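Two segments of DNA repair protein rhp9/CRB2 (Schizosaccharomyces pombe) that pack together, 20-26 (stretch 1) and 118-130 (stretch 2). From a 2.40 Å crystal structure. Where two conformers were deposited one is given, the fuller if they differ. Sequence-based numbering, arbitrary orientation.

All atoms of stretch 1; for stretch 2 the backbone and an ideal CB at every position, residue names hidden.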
ATOM      1  N   PRO A  20      -5.161  -8.467 -19.841  1.00 54.16           N
ATOM      2  CA  PRO A  20      -5.861  -7.963 -21.074  1.00 48.79           C
ATOM      3  C   PRO A  20      -5.484  -6.425 -21.188  1.00 45.55           C
ATOM      4  O   PRO A  20      -5.658  -5.701 -20.201  1.00 45.15           O
ATOM      5  CB  PRO A  20      -7.357  -8.191 -20.724  1.00 49.83           C
ATOM      6  CG  PRO A  20      -7.416  -7.850 -19.135  1.00 52.09           C
ATOM      7  CD  PRO A  20      -5.942  -8.219 -18.595  1.00 54.75           C
ATOM      8  N   SER A  21      -4.966  -5.955 -22.334  0.50 43.71           N
ATOM      9  CA  SER A  21      -4.558  -4.530 -22.415  0.50 42.41           C
ATOM     10  C   SER A  21      -5.668  -3.600 -22.890  0.50 38.38           C
ATOM     11  O   SER A  21      -6.012  -3.595 -24.067  0.50 38.28           O
ATOM     12  CB  SER A  21      -3.226  -4.278 -23.179  0.50 42.22           C
ATOM     13  OG  SER A  21      -2.913  -5.267 -24.149  0.50 44.37           O
ATOM     14  N   PHE A  22      -6.226  -2.831 -21.952  1.00 34.87           N
ATOM     15  CA  PHE A  22      -7.247  -1.848 -22.254  1.00 30.76           C
ATOM     16  C   PHE A  22      -6.962  -0.625 -21.407  1.00 28.78           C
ATOM     17  O   PHE A  22      -6.202  -0.723 -20.459  1.00 29.38           O
ATOM     18  CB  PHE A  22      -8.651  -2.420 -21.952  1.00 29.17           C
ATOM     19  CG  PHE A  22      -9.120  -3.447 -22.938  1.00 29.10           C
ATOM     20  CD1 PHE A  22      -9.740  -3.060 -24.132  1.00 26.38           C
ATOM     21  CD2 PHE A  22      -9.001  -4.833 -22.661  1.00 29.51           C
ATOM     22  CE1 PHE A  22     -10.208  -4.026 -25.031  1.00 24.51           C
ATOM     23  CE2 PHE A  22      -9.437  -5.800 -23.604  1.00 24.89           C
ATOM     24  CZ  PHE A  22     -10.023  -5.400 -24.762  1.00 21.92           C
ATOM     25  N   TYR A  23      -7.527   0.528 -21.759  1.00 26.56           N
ATOM     26  CA  TYR A  23      -7.674   1.684 -20.851  1.00 25.06           C
ATOM     27  C   TYR A  23      -8.863   1.534 -19.915  1.00 25.34           C
ATOM     28  O   TYR A  23     -10.007   1.236 -20.358  1.00 25.53           O
ATOM     29  CB  TYR A  23      -7.865   3.001 -21.612  1.00 24.18           C
ATOM     30  CG  TYR A  23      -6.557   3.548 -22.180  1.00 25.39           C
ATOM     31  CD1 TYR A  23      -5.903   2.875 -23.230  1.00 26.63           C
ATOM     32  CD2 TYR A  23      -5.968   4.695 -21.672  1.00 22.28           C
ATOM     33  CE1 TYR A  23      -4.711   3.309 -23.759  1.00 25.43           C
ATOM     34  CE2 TYR A  23      -4.732   5.155 -22.195  1.00 24.25           C
ATOM     35  CZ  TYR A  23      -4.137   4.454 -23.250  1.00 26.89           C
ATOM     36  OH  TYR A  23      -2.973   4.867 -23.831  1.00 27.53           O
ATOM     37  N   TYR A  24      -8.631   1.747 -18.634  1.00 23.90           N
ATOM     38  CA  TYR A  24      -9.731   1.663 -17.686  1.00 24.02           C
ATOM     39  C   TYR A  24      -9.866   2.952 -16.895  1.00 23.57           C
ATOM     40  O   TYR A  24      -8.882   3.710 -16.788  1.00 24.01           O
ATOM     41  CB  TYR A  24      -9.519   0.512 -16.697  1.00 24.00           C
ATOM     42  CG  TYR A  24      -9.626  -0.867 -17.278  1.00 24.91           C
ATOM     43  CD1 TYR A  24     -10.834  -1.511 -17.418  1.00 28.63           C
ATOM     44  CD2 TYR A  24      -8.490  -1.553 -17.666  1.00 31.38           C
ATOM     45  CE1 TYR A  24     -10.901  -2.821 -17.988  1.00 27.27           C
ATOM     46  CE2 TYR A  24      -8.530  -2.810 -18.181  1.00 29.09           C
ATOM     47  CZ  TYR A  24      -9.726  -3.454 -18.355  1.00 28.46           C
ATOM     48  OH  TYR A  24      -9.691  -4.775 -18.872  1.00 30.95           O
ATOM     49  N   PRO A  25     -11.037   3.165 -16.257  1.00 23.58           N
ATOM     50  CA  PRO A  25     -11.221   4.299 -15.290  1.00 22.32           C
ATOM     51  C   PRO A  25     -10.225   4.215 -14.095  1.00 22.91           C
ATOM     52  O   PRO A  25     -10.019   3.152 -13.521  1.00 21.74           O
ATOM     53  CB  PRO A  25     -12.692   4.131 -14.831  1.00 21.46           C
ATOM     54  CG  PRO A  25     -13.387   3.392 -15.982  1.00 22.42           C
ATOM     55  CD  PRO A  25     -12.290   2.374 -16.399  1.00 23.09           C
ATOM     56  N   ALA A  26      -9.613   5.330 -13.708  1.00 22.92           N
ATOM     57  CA  ALA A  26      -8.705   5.278 -12.586  1.00 21.52           C
ATOM     58  C   ALA A  26      -8.752   6.689 -12.020  1.00 22.67           C
ATOM     59  O   ALA A  26      -9.364   7.603 -12.624  1.00 23.69           O
ATOM     60  CB  ALA A  26      -7.362   4.954 -13.093  1.00 19.78           C
ATOM     61  N   UNK A 118     -23.786   2.560 -16.363  1.00 22.47           N
ATOM     62  CA  UNK A 118     -22.915   3.379 -15.507  1.00 22.32           C
ATOM     63  C   UNK A 118     -21.580   3.655 -16.190  1.00 23.69           C
ATOM     64  O   UNK A 118     -21.029   2.766 -16.833  1.00 24.63           O
ATOM     65  CB  UNK A 118     -22.680   2.687 -14.163  1.00 22.32           C
ATOM     66  N   UNK A 119     -21.100   4.893 -16.079  1.00 24.59           N
ATOM     67  CA  UNK A 119     -19.846   5.384 -16.652  1.00 26.06           C
ATOM     68  C   UNK A 119     -18.651   4.498 -16.093  1.00 28.02           C
ATOM     69  O   UNK A 119     -17.661   4.209 -16.836  1.00 28.91           O
ATOM     70  CB  UNK A 119     -19.655   6.863 -16.310  1.00 26.06           C
ATOM     71  N   UNK A 120     -18.756   3.996 -14.849  1.00 26.75           N
ATOM     72  CA  UNK A 120     -17.664   3.171 -14.233  1.00 27.38           C
ATOM     73  C   UNK A 120     -17.395   1.835 -14.942  1.00 27.21           C
ATOM     74  O   UNK A 120     -16.342   1.195 -14.733  1.00 28.87           O
ATOM     75  CB  UNK A 120     -18.011   2.876 -12.772  1.00 27.38           C
ATOM     76  N   UNK A 121     -18.318   1.461 -15.823  1.00 24.83           N
ATOM     77  CA  UNK A 121     -18.343   0.188 -16.596  1.00 23.86           C
ATOM     78  C   UNK A 121     -17.547   0.351 -17.956  1.00 24.58           C
ATOM     79  O   UNK A 121     -17.188  -0.598 -18.637  1.00 25.34           O
ATOM     80  CB  UNK A 121     -19.791  -0.222 -16.873  1.00 23.86           C
ATOM     81  N   UNK A 122     -17.241   1.578 -18.330  1.00 24.60           N
ATOM     82  CA  UNK A 122     -16.463   1.837 -19.532  1.00 25.54           C
ATOM     83  C   UNK A 122     -15.070   1.266 -19.526  1.00 26.44           C
ATOM     84  O   UNK A 122     -14.345   1.305 -18.521  1.00 26.65           O
ATOM     85  CB  UNK A 122     -16.371   3.347 -19.760  1.00 25.54           C
ATOM     86  N   UNK A 123     -14.652   0.767 -20.685  1.00 26.74           N
ATOM     87  CA  UNK A 123     -13.233   0.487 -20.906  1.00 25.07           C
ATOM     88  C   UNK A 123     -12.981   0.681 -22.368  1.00 24.83           C
ATOM     89  O   UNK A 123     -13.934   0.725 -23.154  1.00 25.06           O
ATOM     90  CB  UNK A 123     -12.836  -0.920 -20.453  1.00 25.07           C
ATOM     91  N   UNK A 124     -11.717   0.899 -22.738  1.00 24.17           N
ATOM     92  CA  UNK A 124     -11.415   1.414 -24.067  1.00 22.22           C
ATOM     93  C   UNK A 124     -10.223   0.727 -24.693  1.00 23.05           C
ATOM     94  O   UNK A 124      -9.181   0.545 -24.044  1.00 22.45           O
ATOM     95  CB  UNK A 124     -11.163   2.922 -24.004  1.00 22.22           C
ATOM     96  N   UNK A 125     -10.386   0.317 -25.949  1.00 23.15           N
ATOM     97  CA  UNK A 125      -9.304  -0.254 -26.654  1.00 24.54           C
ATOM     98  C   UNK A 125      -8.274   0.831 -26.947  1.00 24.61           C
ATOM     99  O   UNK A 125      -8.621   1.934 -27.390  1.00 25.37           O
ATOM    100  CB  UNK A 125      -9.794  -0.933 -27.935  1.00 24.54           C
ATOM    101  N   UNK A 126      -6.998   0.508 -26.735  1.00 24.67           N
ATOM    102  CA  UNK A 126      -5.975   1.453 -27.186  1.00 25.26           C
ATOM    103  C   UNK A 126      -6.159   1.977 -28.647  1.00 26.11           C
ATOM    104  O   UNK A 126      -5.859   3.159 -28.886  1.00 27.23           O
ATOM    105  CB  UNK A 126      -4.608   0.777 -27.064  1.00 25.26           C
ATOM    106  N   UNK A 127      -6.592   1.141 -29.629  1.00 26.48           N
ATOM    107  CA  UNK A 127      -6.796   1.700 -31.001  1.00 25.82           C
ATOM    108  C   UNK A 127      -7.899   2.735 -31.045  1.00 25.76           C
ATOM    109  O   UNK A 127      -7.915   3.629 -31.858  1.00 26.15           O
ATOM    110  CB  UNK A 127      -7.128   0.582 -31.992  1.00 25.82           C
ATOM    111  N   UNK A 128      -8.848   2.627 -30.136  1.00 26.79           N
ATOM    112  CA  UNK A 128      -9.902   3.613 -30.078  1.00 26.13           C
ATOM    113  C   UNK A 128      -9.475   4.863 -29.372  1.00 27.34           C
ATOM    114  O   UNK A 128      -9.854   5.934 -29.767  1.00 27.58           O
ATOM    115  CB  UNK A 128     -11.138   3.029 -29.390  1.00 26.13           C
ATOM    116  N   UNK A 129      -8.625   4.718 -28.365  1.00 28.94           N
ATOM    117  CA  UNK A 129      -8.070   5.838 -27.636  1.00 30.96           C
ATOM    118  C   UNK A 129      -7.191   6.775 -28.526  1.00 33.59           C
ATOM    119  O   UNK A 129      -7.090   7.972 -28.246  1.00 32.70           O
ATOM    120  CB  UNK A 129      -7.246   5.303 -26.463  1.00 30.96           C
ATOM    121  N   UNK A 130      -6.576   6.245 -29.582  1.00 35.87           N
ATOM    122  CA  UNK A 130      -5.715   7.094 -30.406  1.00 39.67           C
ATOM    123  C   UNK A 130      -6.506   8.182 -31.127  1.00 39.43           C
ATOM    124  O   UNK A 130      -5.971   9.259 -31.513  1.00 39.01           O
ATOM    125  CB  UNK A 130      -4.960   6.241 -31.427  1.00 39.67           C
TER

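At positions 118 to 121 the ideal CB has nothing of stretch 1 within 5.5 Å, so the contact scarcely restricts the choice; the backbone at 119-121 makes a short 3-10 turn. Many residues would serve at 118, and Pro118 makes no contact. The same freedom holds at 119, where Ile119 brings its carbonyl near Pro25. At 120 small or polar residues would do as well as any; Ser120 has its O 3.9 Å from Pro25 CG. At 121 the CB points away, and Thr121 makes no contact.

Position 122 has extended angles (-62/141), and its CB, pointing sideways, sits 4.8 Å from Pro25 CG. Any aliphatic side chain would suit this greasy neighbour. It is Ile122, whose end leads away; the nearer touch is from its backbone, with O 3.1 Å from Pro25 CD.

Position 123 is the most demanding. Its CB points toward stretch 1, 3.6 Å from Tyr23 O, 3.7 Å from Tyr24 CE1 and 4.7 Å from Phe22 CB, near both aromatic side chains. A flat ring or a long aliphatic chain would fit. The deposited residue is Tyr123. Its ring edge meets the face of Phe22, with planes at 87° and CD1 3.6 Å from Phe22 CD1, while its plane is near parallel to that of Tyr24 but slid apart, so those rings barely overlap. The hydroxyl finds its hydrogen bond elsewhere in the structure.

Position 124 is paired through its backbone. Its N donates to Tyr23 O at 2.9 Å, and its O accepts from Tyr23 N at 2.8 Å, a single antiparallel bridge. With the CB 4.1 Å from Tyr23 CB and phi/psi of -138/132, a beta-branched residue suits well, though other apolar ones could serve. It is Val124, whose CB packs 4.2 Å from Tyr23 CB.

At 125 the CB points away, yet remains 4.3 Å from Phe22 CE1. This N-cap position would commonly take Ser, Thr, Asp or Asn; a small apolar residue also fits. Ala125 is found, its CA 3.8 Å from Phe22 CD1.

Position 126 opens the helix with phi -48°, its CB 4.2 Å from Tyr23 CE1. Proline suits a first turn, though other apolar residues could also pack against the ring. Pro126 does, and its CD comes within 3.6 Å of Ser21 O.

Positions 127 and 128, out of reach, could be almost any helix-tolerant residue; they are Val127 and Asn128.

At 129 the CB points toward stretch 1, 4.2 Å from Tyr23 CE1. Leu, Ile or Met could cover the phenol ring. Ile129 lays CG1 over its face, 3.7 Å from Tyr23 CD1, a CH-pi contact.

Position 130 has nothing of stretch 1 within 5.5 Å of its CB, so many residues would serve; Arg130 is found, its end leading away.

Stretch 2, residues 118-130: PISTIYVAPVNIR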
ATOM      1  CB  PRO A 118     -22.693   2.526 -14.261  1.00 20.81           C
ATOM      2  CG  PRO A 118     -23.916   1.539 -14.230  1.00 23.15           C
ATOM      3  CD  PRO A 118     -24.063   1.232 -15.761  1.00 22.43           C
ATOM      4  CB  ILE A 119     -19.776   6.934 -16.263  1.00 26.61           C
ATOM      5  CG1 ILE A 119     -19.551   7.949 -17.426  1.00 27.19           C
ATOM      6  CG2 ILE A 119     -19.009   7.184 -15.025  1.00 24.46           C
ATOM      7  CD1 ILE A 119     -18.667   7.501 -18.337  1.00 33.36           C
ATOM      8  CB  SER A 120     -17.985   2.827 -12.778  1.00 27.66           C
ATOM      9  OG  SER A 120     -19.145   1.963 -12.661  1.00 31.86           O
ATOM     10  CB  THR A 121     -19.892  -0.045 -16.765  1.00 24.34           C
ATOM     11  OG1 THR A 121     -20.406  -1.185 -16.055  1.00 28.90           O
ATOM     12  CG2 THR A 121     -20.416   0.231 -18.047  1.00 13.83           C
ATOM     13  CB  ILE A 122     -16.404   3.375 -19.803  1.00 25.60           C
ATOM     14  CG1 ILE A 122     -17.826   3.897 -20.039  1.00 25.32           C
ATOM     15  CG2 ILE A 122     -15.435   3.787 -20.961  1.00 24.70           C
ATOM     16  CD1 ILE A 122     -18.565   3.352 -21.286  1.00 29.51           C
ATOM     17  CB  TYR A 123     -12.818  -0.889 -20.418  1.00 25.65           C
ATOM     18  CG  TYR A 123     -13.435  -2.081 -21.162  1.00 25.96           C
ATOM     19  CD1 TYR A 123     -12.698  -2.808 -22.088  1.00 21.36           C
ATOM     20  CD2 TYR A 123     -14.769  -2.474 -20.921  1.00 23.72           C
ATOM     21  CE1 TYR A 123     -13.254  -3.920 -22.771  1.00 21.65           C
ATOM     22  CE2 TYR A 123     -15.338  -3.576 -21.596  1.00 24.90           C
ATOM     23  CZ  TYR A 123     -14.561  -4.300 -22.505  1.00 25.81           C
ATOM     24  OH  TYR A 123     -15.131  -5.398 -23.149  1.00 31.16           O
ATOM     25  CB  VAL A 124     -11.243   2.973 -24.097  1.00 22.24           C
ATOM     26  CG1 VAL A 124     -11.391   3.478 -25.551  1.00 20.95           C
ATOM     27  CG2 VAL A 124     -12.300   3.645 -23.261  1.00 17.98           C
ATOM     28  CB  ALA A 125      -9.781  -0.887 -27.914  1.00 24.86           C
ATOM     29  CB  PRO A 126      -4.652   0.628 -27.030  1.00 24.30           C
ATOM     30  CG  PRO A 126      -4.964  -0.350 -25.928  1.00 23.79           C
ATOM     31  CD  PRO A 126      -6.411  -0.730 -26.143  1.00 24.80           C
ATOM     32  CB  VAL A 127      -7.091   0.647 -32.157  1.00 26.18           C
ATOM     33  CG1 VAL A 127      -5.866  -0.076 -32.597  1.00 22.84           C
ATOM     34  CG2 VAL A 127      -8.232  -0.270 -31.853  1.00 24.38           C
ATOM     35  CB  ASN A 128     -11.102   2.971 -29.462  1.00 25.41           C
ATOM     36  CG  ASN A 128     -11.731   2.003 -30.426  1.00 26.56           C
ATOM     37  OD1 ASN A 128     -12.109   2.395 -31.548  1.00 27.03           O
ATOM     38  ND2 ASN A 128     -11.776   0.748 -30.064  1.00 21.90           N
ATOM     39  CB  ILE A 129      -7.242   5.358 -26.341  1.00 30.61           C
ATOM     40  CG1 ILE A 129      -8.194   5.038 -25.197  1.00 28.63           C
ATOM     41  CG2 ILE A 129      -6.224   6.468 -25.922  1.00 27.20           C
ATOM     42  CD1 ILE A 129      -8.834   6.349 -24.544  1.00 19.69           C
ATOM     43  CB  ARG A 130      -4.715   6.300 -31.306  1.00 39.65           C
ATOM     44  CG  ARG A 130      -5.297   5.353 -32.271  1.00 44.63           C
ATOM     45  CD  ARG A 130      -4.196   4.738 -33.202  1.00 44.91           C
ATOM     46  NE  ARG A 130      -4.058   5.504 -34.472  1.00 48.47           N
ATOM     47  CZ  ARG A 130      -2.921   6.070 -34.797  1.00 48.51           C
ATOM     48  NH1 ARG A 130      -1.928   5.897 -33.941  1.00 47.15           N
ATOM     49  NH2 ARG A 130      -2.773   6.799 -35.918  1.00 48.21           N
TER
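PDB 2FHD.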